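Local coordinates for putative fusidic acid resistance protein (Staphylococcus aureus, PDB 2YB5) that probably confers fusidic acid resistance by binding elongation factor G and promoting its clearance from the ribosome, at residues N124-N129 against I190-F195; K131-K136 against S168-K173; E143-E148 against E209-I214. All coordinates share one frame; numbering follows the deposited sequence.

Interaction 1. Residues N124-N129 against I190-F195; sequences NDNSSN and ICYDSF. With ZN (zinc ion), chain C.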
loop_
_atom_site.group_PDB
_atom_site.type_symbol
_atom_site.label_atom_id
_atom_site.label_comp_id
_atom_site.label_asym_id
_atom_site.label_seq_id
_atom_site.Cartn_x
_atom_site.Cartn_y
_atom_site.Cartn_z
ATOM N N ASN A 124 0.306 -15.599 -4.869
ATOM C CA ASN A 124 -0.603 -16.555 -5.463
ATOM C C ASN A 124 0.009 -17.953 -5.513
ATOM O O ASN A 124 1.216 -18.119 -5.731
ATOM C CB ASN A 124 -1.036 -16.076 -6.861
ATOM C CG ASN A 124 -1.789 -14.745 -6.826
ATOM O OD1 ASN A 124 -2.343 -14.346 -5.790
ATOM N ND2 ASN A 124 -1.805 -14.043 -7.959
ATOM N N ASP A 125 -0.829 -18.951 -5.254
ATOM C CA ASP A 125 -0.496 -20.337 -5.550
ATOM C C ASP A 125 -1.434 -20.794 -6.674
ATOM O O ASP A 125 -2.534 -21.274 -6.418
ATOM C CB ASP A 125 -0.655 -21.219 -4.309
ATOM C CG ASP A 125 -0.299 -22.678 -4.570
ATOM O OD1 ASP A 125 0.334 -22.968 -5.610
ATOM O OD2 ASP A 125 -0.651 -23.536 -3.729
ATOM N N ASN A 126 -0.973 -20.619 -7.912
ATOM C CA ASN A 126 -1.723 -20.979 -9.113
ATOM C C ASN A 126 -2.131 -22.458 -9.205
ATOM O O ASN A 126 -3.084 -22.786 -9.908
ATOM C CB ASN A 126 -0.917 -20.615 -10.376
ATOM C CG ASN A 126 -0.594 -19.115 -10.482
ATOM O OD1 ASN A 126 0.207 -18.707 -11.325
ATOM N ND2 ASN A 126 -1.215 -18.299 -9.635
ATOM N N SER A 127 -1.413 -23.348 -8.517
ATOM C CA SER A 127 -1.749 -24.784 -8.564
ATOM C C SER A 127 -3.045 -25.124 -7.806
ATOM O O SER A 127 -3.668 -26.148 -8.076
ATOM C CB SER A 127 -0.571 -25.652 -8.086
ATOM O OG SER A 127 -0.105 -25.278 -6.802
ATOM N N SER A 128 -3.453 -24.256 -6.877
ATOM C CA SER A 128 -4.718 -24.404 -6.146
ATOM C C SER A 128 -5.619 -23.180 -6.329
ATOM O O SER A 128 -6.637 -23.028 -5.640
ATOM C CB SER A 128 -4.452 -24.671 -4.655
ATOM O OG SER A 128 -3.218 -24.114 -4.229
ATOM N N ASN A 129 -5.249 -22.326 -7.284
ATOM C CA ASN A 129 -5.967 -21.095 -7.566
ATOM C C ASN A 129 -6.258 -20.290 -6.297
ATOM O O ASN A 129 -7.376 -19.876 -6.031
ATOM C CB ASN A 129 -7.220 -21.414 -8.369
ATOM C CG ASN A 129 -6.889 -21.835 -9.788
ATOM O OD1 ASN A 129 -6.468 -21.007 -10.601
ATOM N ND2 ASN A 129 -7.035 -23.124 -10.085
ATOM N N ILE A 190 -10.502 -7.919 -6.136
ATOM C CA ILE A 190 -9.264 -7.265 -5.749
ATOM C C ILE A 190 -8.197 -7.429 -6.837
ATOM O O ILE A 190 -8.342 -8.252 -7.747
ATOM C CB ILE A 190 -8.706 -7.828 -4.421
ATOM C CG1 ILE A 190 -8.371 -9.325 -4.558
ATOM C CG2 ILE A 190 -9.681 -7.572 -3.273
ATOM C CD1 ILE A 190 -7.758 -9.956 -3.292
ATOM N N CYS A 191 -7.121 -6.657 -6.708
ATOM C CA CYS A 191 -6.002 -6.721 -7.638
ATOM C C CYS A 191 -5.487 -8.157 -7.686
ATOM O O CYS A 191 -5.203 -8.753 -6.655
ATOM C CB CYS A 191 -4.878 -5.782 -7.199
ATOM S SG CYS A 191 -5.236 -3.953 -7.184
ATOM N N TYR A 192 -5.395 -8.724 -8.884
ATOM C CA TYR A 192 -4.800 -10.036 -9.040
ATOM C C TYR A 192 -3.355 -10.036 -8.527
ATOM O O TYR A 192 -2.919 -10.970 -7.852
ATOM C CB TYR A 192 -4.799 -10.461 -10.503
ATOM C CG TYR A 192 -4.422 -11.909 -10.654
ATOM C CD1 TYR A 192 -5.321 -12.906 -10.301
ATOM C CD2 TYR A 192 -3.156 -12.286 -11.105
ATOM C CE1 TYR A 192 -4.985 -14.245 -10.408
ATOM C CE2 TYR A 192 -2.814 -13.622 -11.222
ATOM C CZ TYR A 192 -3.736 -14.597 -10.863
ATOM O OH TYR A 192 -3.443 -15.932 -10.975
ATOM N N ASP A 193 -2.635 -8.975 -8.875
ATOM C CA ASP A 193 -1.248 -8.776 -8.486
ATOM C C ASP A 193 -1.184 -7.854 -7.258
ATOM O O ASP A 193 -1.355 -6.645 -7.371
ATOM C CB ASP A 193 -0.487 -8.164 -9.671
ATOM C CG ASP A 193 0.942 -7.839 -9.348
ATOM O OD1 ASP A 193 1.425 -8.181 -8.253
ATOM O OD2 ASP A 193 1.597 -7.225 -10.206
ATOM N N SER A 194 -0.945 -8.445 -6.089
ATOM C CA SER A 194 -0.923 -7.714 -4.830
ATOM C C SER A 194 0.226 -6.712 -4.753
ATOM O O SER A 194 0.149 -5.740 -4.002
ATOM C CB SER A 194 -0.856 -8.692 -3.658
ATOM O OG SER A 194 -1.996 -9.539 -3.665
ATOM N N PHE A 195 1.281 -6.925 -5.539
ATOM C CA PHE A 195 2.396 -5.979 -5.563
ATOM C C PHE A 195 2.008 -4.678 -6.243
ATOM O O PHE A 195 2.358 -3.599 -5.765
ATOM C CB PHE A 195 3.642 -6.639 -6.157
ATOM C CG PHE A 195 4.085 -7.828 -5.353
ATOM C CD1 PHE A 195 4.884 -7.655 -4.239
ATOM C CD2 PHE A 195 3.604 -9.103 -5.646
ATOM C CE1 PHE A 195 5.259 -8.743 -3.455
ATOM C CE2 PHE A 195 3.965 -10.193 -4.863
ATOM C CZ PHE A 195 4.796 -10.011 -3.765
HETATM ZN ZN ZN C . -5.687 -3.242 -5.232
#

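Interaction 2. Residues K131-K136 against S168-K173; sequences KYIVYK and SLFLNK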
loop_
_atom_site.group_PDB
_atom_site.type_symbol
_atom_site.label_atom_id
_atom_site.label_comp_id
_atom_site.label_asym_id
_atom_site.label_seq_id
_atom_site.Cartn_x
_atom_site.Cartn_y
_atom_site.Cartn_z
ATOM N N LYS A 131 -4.923 -17.237 -3.324
ATOM C CA LYS A 131 -4.070 -16.130 -2.899
ATOM C C LYS A 131 -4.000 -16.156 -1.382
ATOM O O LYS A 131 -5.009 -16.383 -0.710
ATOM C CB LYS A 131 -4.582 -14.752 -3.381
ATOM C CG LYS A 131 -3.720 -13.559 -2.915
ATOM C CD LYS A 131 -4.346 -12.200 -3.180
ATOM C CE LYS A 131 -4.413 -11.811 -4.661
ATOM N NZ LYS A 131 -3.050 -11.662 -5.252
ATOM N N TYR A 132 -2.792 -15.934 -0.874
ATOM C CA TYR A 132 -2.522 -15.784 0.540
ATOM C C TYR A 132 -2.202 -14.321 0.804
ATOM O O TYR A 132 -1.518 -13.686 -0.005
ATOM C CB TYR A 132 -1.293 -16.609 0.918
ATOM C CG TYR A 132 -1.485 -18.088 0.844
ATOM C CD1 TYR A 132 -1.981 -18.786 1.930
ATOM C CD2 TYR A 132 -1.147 -18.801 -0.297
ATOM C CE1 TYR A 132 -2.144 -20.135 1.888
ATOM C CE2 TYR A 132 -1.309 -20.167 -0.351
ATOM C CZ TYR A 132 -1.813 -20.828 0.748
ATOM O OH TYR A 132 -1.985 -22.187 0.733
ATOM N N ILE A 133 -2.682 -13.794 1.930
ATOM C CA ILE A 133 -2.430 -12.411 2.315
ATOM C C ILE A 133 -1.984 -12.366 3.770
ATOM O O ILE A 133 -2.686 -12.855 4.625
ATOM C CB ILE A 133 -3.687 -11.529 2.113
ATOM C CG1 ILE A 133 -3.909 -11.261 0.619
ATOM C CG2 ILE A 133 -3.572 -10.211 2.893
ATOM C CD1 ILE A 133 -5.377 -10.923 0.239
ATOM N N VAL A 134 -0.809 -11.800 4.030
ATOM C CA VAL A 134 -0.271 -11.663 5.377
ATOM C C VAL A 134 -0.014 -10.177 5.653
ATOM O O VAL A 134 0.420 -9.434 4.767
ATOM C CB VAL A 134 1.028 -12.501 5.563
ATOM C CG1 VAL A 134 1.718 -12.200 6.895
ATOM C CG2 VAL A 134 0.708 -14.009 5.451
ATOM N N TYR A 135 -0.313 -9.770 6.881
ATOM C CA TYR A 135 -0.199 -8.388 7.331
ATOM C C TYR A 135 -0.072 -8.326 8.857
ATOM O O TYR A 135 -0.258 -9.332 9.562
ATOM C CB TYR A 135 -1.425 -7.578 6.872
ATOM C CG TYR A 135 -2.735 -8.123 7.411
ATOM C CD1 TYR A 135 -3.227 -7.693 8.636
ATOM C CD2 TYR A 135 -3.465 -9.086 6.712
ATOM C CE1 TYR A 135 -4.416 -8.193 9.146
ATOM C CE2 TYR A 135 -4.636 -9.606 7.221
ATOM C CZ TYR A 135 -5.108 -9.146 8.441
ATOM O OH TYR A 135 -6.262 -9.626 8.978
ATOM N N LYS A 136 0.261 -7.137 9.347
ATOM C CA LYS A 136 0.265 -6.838 10.780
ATOM C C LYS A 136 -1.048 -6.163 11.151
ATOM O O LYS A 136 -1.496 -5.261 10.445
ATOM C CB LYS A 136 1.412 -5.898 11.123
ATOM C CG LYS A 136 2.793 -6.506 11.007
ATOM C CD LYS A 136 3.093 -7.488 12.124
ATOM C CE LYS A 136 4.584 -7.785 12.228
ATOM N NZ LYS A 136 5.318 -6.740 13.011
ATOM N N SER A 168 -9.664 -9.858 -9.813
ATOM C CA SER A 168 -10.386 -11.126 -9.807
ATOM C C SER A 168 -11.103 -11.264 -8.487
ATOM O O SER A 168 -10.757 -10.601 -7.496
ATOM C CB SER A 168 -9.447 -12.309 -9.967
ATOM O OG SER A 168 -8.692 -12.204 -11.154
ATOM N N LEU A 169 -12.086 -12.152 -8.472
ATOM C CA LEU A 169 -12.909 -12.346 -7.298
ATOM C C LEU A 169 -12.143 -13.197 -6.301
ATOM O O LEU A 169 -11.780 -14.339 -6.595
ATOM C CB LEU A 169 -14.235 -13.018 -7.670
ATOM C CG LEU A 169 -15.217 -13.262 -6.526
ATOM C CD1 LEU A 169 -15.562 -11.956 -5.805
ATOM C CD2 LEU A 169 -16.486 -13.951 -7.064
ATOM N N PHE A 170 -11.901 -12.624 -5.126
ATOM C CA PHE A 170 -11.252 -13.330 -4.029
ATOM C C PHE A 170 -12.337 -13.831 -3.082
ATOM O O PHE A 170 -13.029 -13.030 -2.459
ATOM C CB PHE A 170 -10.297 -12.385 -3.290
ATOM C CG PHE A 170 -9.638 -12.998 -2.085
ATOM C CD1 PHE A 170 -10.279 -13.020 -0.849
ATOM C CD2 PHE A 170 -8.349 -13.527 -2.170
ATOM C CE1 PHE A 170 -9.641 -13.574 0.283
ATOM C CE2 PHE A 170 -7.720 -14.082 -1.052
ATOM C CZ PHE A 170 -8.365 -14.113 0.165
ATOM N N LEU A 171 -12.469 -15.151 -2.972
ATOM C CA LEU A 171 -13.462 -15.764 -2.105
ATOM C C LEU A 171 -12.814 -16.389 -0.880
ATOM O O LEU A 171 -11.965 -17.271 -0.994
ATOM C CB LEU A 171 -14.257 -16.827 -2.872
ATOM C CG LEU A 171 -15.223 -16.265 -3.924
ATOM C CD1 LEU A 171 -16.048 -17.379 -4.544
ATOM C CD2 LEU A 171 -16.110 -15.222 -3.317
ATOM N N ASN A 172 -13.217 -15.906 0.287
ATOM C CA ASN A 172 -12.807 -16.480 1.552
ATOM C C ASN A 172 -13.820 -17.566 1.904
ATOM O O ASN A 172 -14.963 -17.504 1.460
ATOM C CB ASN A 172 -12.758 -15.395 2.635
ATOM C CG ASN A 172 -12.177 -15.896 3.941
ATOM O OD1 ASN A 172 -11.248 -16.704 3.957
ATOM N ND2 ASN A 172 -12.726 -15.419 5.047
ATOM N N LYS A 173 -13.403 -18.554 2.686
ATOM C CA LYS A 173 -14.294 -19.655 3.074
ATOM C C LYS A 173 -15.381 -19.173 4.040
ATOM O O LYS A 173 -16.570 -19.338 3.762
ATOM C CB LYS A 173 -13.495 -20.810 3.700
#

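Interaction 3. Residues E143-E148 against E209-I214; sequences EGIYGE and EFIVKI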
loop_
_atom_site.group_PDB
_atom_site.type_symbol
_atom_site.label_atom_id
_atom_site.label_comp_id
_atom_site.label_asym_id
_atom_site.label_seq_id
_atom_site.Cartn_x
_atom_site.Cartn_y
_atom_site.Cartn_z
ATOM N N GLU A 143 -1.327 -11.406 11.121
ATOM C CA GLU A 143 -2.536 -12.131 10.781
ATOM C C GLU A 143 -2.408 -12.551 9.328
ATOM O O GLU A 143 -1.556 -12.041 8.596
ATOM C CB GLU A 143 -3.779 -11.256 10.967
ATOM C CG GLU A 143 -4.240 -11.162 12.411
ATOM C CD GLU A 143 -5.356 -10.164 12.612
ATOM O OE1 GLU A 143 -5.836 -9.575 11.612
ATOM O OE2 GLU A 143 -5.746 -9.966 13.782
ATOM N N GLY A 144 -3.256 -13.486 8.923
ATOM C CA GLY A 144 -3.267 -13.972 7.563
ATOM C C GLY A 144 -4.626 -14.527 7.184
ATOM O O GLY A 144 -5.405 -14.990 8.037
ATOM N N ILE A 145 -4.903 -14.476 5.890
ATOM C CA ILE A 145 -6.126 -15.002 5.322
ATOM C C ILE A 145 -5.744 -15.595 3.970
ATOM O O ILE A 145 -4.726 -15.218 3.400
ATOM C CB ILE A 145 -7.160 -13.857 5.169
ATOM C CG1 ILE A 145 -8.563 -14.400 4.924
ATOM C CG2 ILE A 145 -6.748 -12.908 4.047
ATOM C CD1 ILE A 145 -9.629 -13.303 4.753
ATOM N N TYR A 146 -6.537 -16.529 3.462
ATOM C CA TYR A 146 -6.382 -16.990 2.082
ATOM C C TYR A 146 -7.736 -17.311 1.470
ATOM O O TYR A 146 -8.720 -17.472 2.181
ATOM C CB TYR A 146 -5.463 -18.207 1.989
ATOM C CG TYR A 146 -6.019 -19.502 2.536
ATOM C CD1 TYR A 146 -6.754 -20.373 1.726
ATOM C CD2 TYR A 146 -5.777 -19.883 3.847
ATOM C CE1 TYR A 146 -7.260 -21.567 2.226
ATOM C CE2 TYR A 146 -6.264 -21.083 4.354
ATOM C CZ TYR A 146 -7.004 -21.919 3.545
ATOM O OH TYR A 146 -7.485 -23.100 4.058
ATOM N N GLY A 147 -7.768 -17.400 0.147
ATOM C CA GLY A 147 -8.992 -17.725 -0.557
ATOM C C GLY A 147 -8.756 -18.055 -2.010
ATOM O O GLY A 147 -7.636 -17.933 -2.512
ATOM N N GLU A 148 -9.822 -18.482 -2.675
ATOM C CA GLU A 148 -9.795 -18.780 -4.098
ATOM C C GLU A 148 -9.844 -17.499 -4.925
ATOM O O GLU A 148 -10.654 -16.589 -4.663
ATOM C CB GLU A 148 -10.978 -19.685 -4.489
ATOM C CG GLU A 148 -10.875 -20.237 -5.928
ATOM C CD GLU A 148 -11.992 -21.206 -6.294
ATOM O OE1 GLU A 148 -12.045 -22.314 -5.709
ATOM O OE2 GLU A 148 -12.817 -20.857 -7.172
ATOM N N GLU A 209 -10.667 -3.167 6.661
ATOM C CA GLU A 209 -12.112 -3.118 6.413
ATOM C C GLU A 209 -12.543 -4.194 5.420
ATOM O O GLU A 209 -13.626 -4.769 5.556
ATOM C CB GLU A 209 -12.540 -1.744 5.908
ATOM C CG GLU A 209 -12.402 -0.640 6.924
ATOM C CD GLU A 209 -12.690 0.729 6.338
ATOM O OE1 GLU A 209 -13.642 0.859 5.519
ATOM O OE2 GLU A 209 -11.975 1.689 6.714
ATOM N N PHE A 210 -11.700 -4.463 4.424
ATOM C CA PHE A 210 -11.923 -5.584 3.533
ATOM C C PHE A 210 -11.929 -6.894 4.333
ATOM O O PHE A 210 -12.837 -7.711 4.181
ATOM C CB PHE A 210 -10.848 -5.614 2.451
ATOM C CG PHE A 210 -10.917 -6.813 1.561
ATOM C CD1 PHE A 210 -11.923 -6.931 0.617
ATOM C CD2 PHE A 210 -9.971 -7.820 1.653
ATOM C CE1 PHE A 210 -11.990 -8.045 -0.210
ATOM C CE2 PHE A 210 -10.038 -8.938 0.825
ATOM C CZ PHE A 210 -11.056 -9.042 -0.101
ATOM N N ILE A 211 -10.936 -7.082 5.201
ATOM C CA ILE A 211 -10.815 -8.335 5.960
ATOM C C ILE A 211 -12.048 -8.545 6.831
ATOM O O ILE A 211 -12.658 -9.611 6.783
ATOM C CB ILE A 211 -9.548 -8.371 6.838
ATOM C CG1 ILE A 211 -8.284 -8.392 5.979
ATOM C CG2 ILE A 211 -9.532 -9.611 7.753
ATOM C CD1 ILE A 211 -8.076 -9.642 5.208
ATOM N N VAL A 212 -12.420 -7.513 7.591
ATOM C CA VAL A 212 -13.576 -7.544 8.493
ATOM C C VAL A 212 -14.869 -7.960 7.794
ATOM O O VAL A 212 -15.668 -8.696 8.358
ATOM C CB VAL A 212 -13.788 -6.164 9.179
ATOM C CG1 VAL A 212 -15.225 -6.018 9.741
ATOM C CG2 VAL A 212 -12.772 -5.967 10.281
ATOM N N LYS A 213 -15.064 -7.493 6.568
ATOM C CA LYS A 213 -16.305 -7.742 5.840
ATOM C C LYS A 213 -16.386 -9.138 5.227
ATOM O O LYS A 213 -17.476 -9.614 4.913
ATOM C CB LYS A 213 -16.488 -6.679 4.765
ATOM C CG LYS A 213 -16.758 -5.303 5.359
ATOM C CD LYS A 213 -16.582 -4.191 4.333
ATOM C CE LYS A 213 -17.038 -2.848 4.900
ATOM N NZ LYS A 213 -18.522 -2.780 5.077
ATOM N N ILE A 214 -15.249 -9.802 5.058
ATOM C CA ILE A 214 -15.252 -11.143 4.467
ATOM C C ILE A 214 -14.829 -12.262 5.427
ATOM O O ILE A 214 -14.929 -13.434 5.074
ATOM C CB ILE A 214 -14.382 -11.199 3.178
ATOM C CG1 ILE A 214 -12.894 -11.097 3.515
ATOM C CG2 ILE A 214 -14.787 -10.074 2.214
ATOM C CD1 ILE A 214 -11.984 -11.299 2.323
#

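Interaction 1. Residues N124-N129 against I190-F195
Asn124 holds ND2 over one face of the Tyr192 ring and, with the same nitrogen, bonds to that residue's backbone carbonyl. ND2 donates to Tyr192 O at 3.3 Å with a nearly straight N-H...O angle of 167°; the oxygen lies close to the amide plane, whereas the donor is tilted from the carbonyl plane. ND2 also hovers 3.4 Å above the ring plane, displaced toward the CE2 rim, with amide and ring planes 56° apart. The Tyr192 side chain reaches this place because its CG points away from its own backbone N (chi1 -170°), placing one ring face under Asn124 ND2. Further out, beyond the strand end, Asn126 brings ND2 to 3.5 Å from Tyr192 OH, a loose approach that is not a hydrogen bond. Asn126 belongs to the type I turn from Asp125 to Ser128, where Asp125 OD1 accepts from Ser127 OG at 2.6 Å. On the other segment, Cys191 SG binds zinc at 2.1 Å with Cys158, Cys161 and Cys197, and Asp193 caps helix 194-200 through OD1 to Phe195 N at 3.0 Å. Lys131 NZ bonds to Asn124 OD1, Tyr192 O and Ser194 OG. The Asn124 amide is therefore defined at both ends, oxygen toward an ammonium and nitrogen toward a carbonyl, which fixes its flip and ties the edge strand 121-125 to the chain right after a zinc cysteine.

Interaction 2. Residues K131-K136 against S168-K173
Phe170 turns its CG opposite the backbone N (chi1 177°), which sends the ring across the sheet to Lys131 and Ile133, while Ile133 brings CD1 toward it with CG1 beside its own backbone N (chi1 -74°). The setting is one face of the antiparallel sheet of the zinc-finger region: strands 130-136 and 167-172 are not neighbours but flank strand 142-149, and the contact bridges that middle strand. At Gly147 no side chain intervenes, and Phe170 CZ comes within 3.3 Å of Gly147 N as the ring spans the gap. The CE2 corner of the ring does most of the touching. Lys131 CB lies in the ring plane, 4.0 Å from Phe170 CE2, and Ile133 CD1 approaches the same CE2 obliquely at 4.1 Å. Of its side chain, Lys131 gives just CB to this contact; bends at chi3 and chi4 carry NZ off to bond with Tyr192 O, Asn124 OD1 and Ser194 OG, so its aliphatic base packs in the interior. Ile190 of strand 186-191 and Ile214 of helix 204-214 also touch Phe170, making the ring part of the layer between sheet and helix. No hydrogen bond joins the two segments. The nearest approach is instead polar on one side: Lys131 O sits at the ring edge, close to its plane, 3.6 Å from Phe170 CE2.

Interaction 3. Residues E143-E148 against E209-I214
No ring enters the contact of Ile145 with Ile211 and Ile214; the flat groups stand round it. On the helix, the Phe210 ring packs beside it against Phe170 and Ile190 of the sheet. On the strand, the ring of Tyr146, the residue after Ile145, meets Tyr132 with the planes at about 40° and also touches Val102. The contact itself is entirely aliphatic. Ile145 and Ile211 reach toward each other tip to tip, Ile145 CG2 lying 3.7 Å from Ile211 CD1. The other branch of Ile145, extended away from its backbone N (chi1 -165°), brings CD1 against two partners: Ile214 CD1 at 3.9 Å and Ile211 CD1 at 4.0 Å. Thus one strand isoleucine meets two helix residues about one turn apart, CG2 and CD1 both on Ile211 and CD1 also on Ile214. Ile214 comes across Ile145 at a slant, with CG1 lodged between its own backbone N and carbonyl carbon (chi1 71°). The backbones stay apart, the CA atoms of Ile145 and Ile211 being 8.2 Å from each other, and no hydrogen bond links the segments. Near the helix end, Ile214 O receives bonds from Asn172 ND2 and Thr174 OG1, which tie its last turn to the neighbouring strand 167-172 and what follows. The arrangement is that of a C-terminal helix laid on an antiparallel sheet, here in a protein of the FBP treble-clef zinc-finger family.

From the N terminus, the chain passes a helical region before entering the antiparallel sheet at strand 121-125. Interaction 1 closes a long loop, from this edge strand to the end of the opposite edge strand, 186-191, and the start of helix 194-200. Interaction 2 is nested within that loop, joining strands 130-136 and 167-172 over the strand between them. Interaction 3 begins inside both loops, on strand 142-149, yet ends beyond them on helix 204-214, so it crosses interactions 1 and 2. Interactions 2 and 3 have centres about 5 Å apart. Together the three contacts tie the two edges of the sheet, its inner strands and the C-terminal helix together, interaction 1 beside the zinc site.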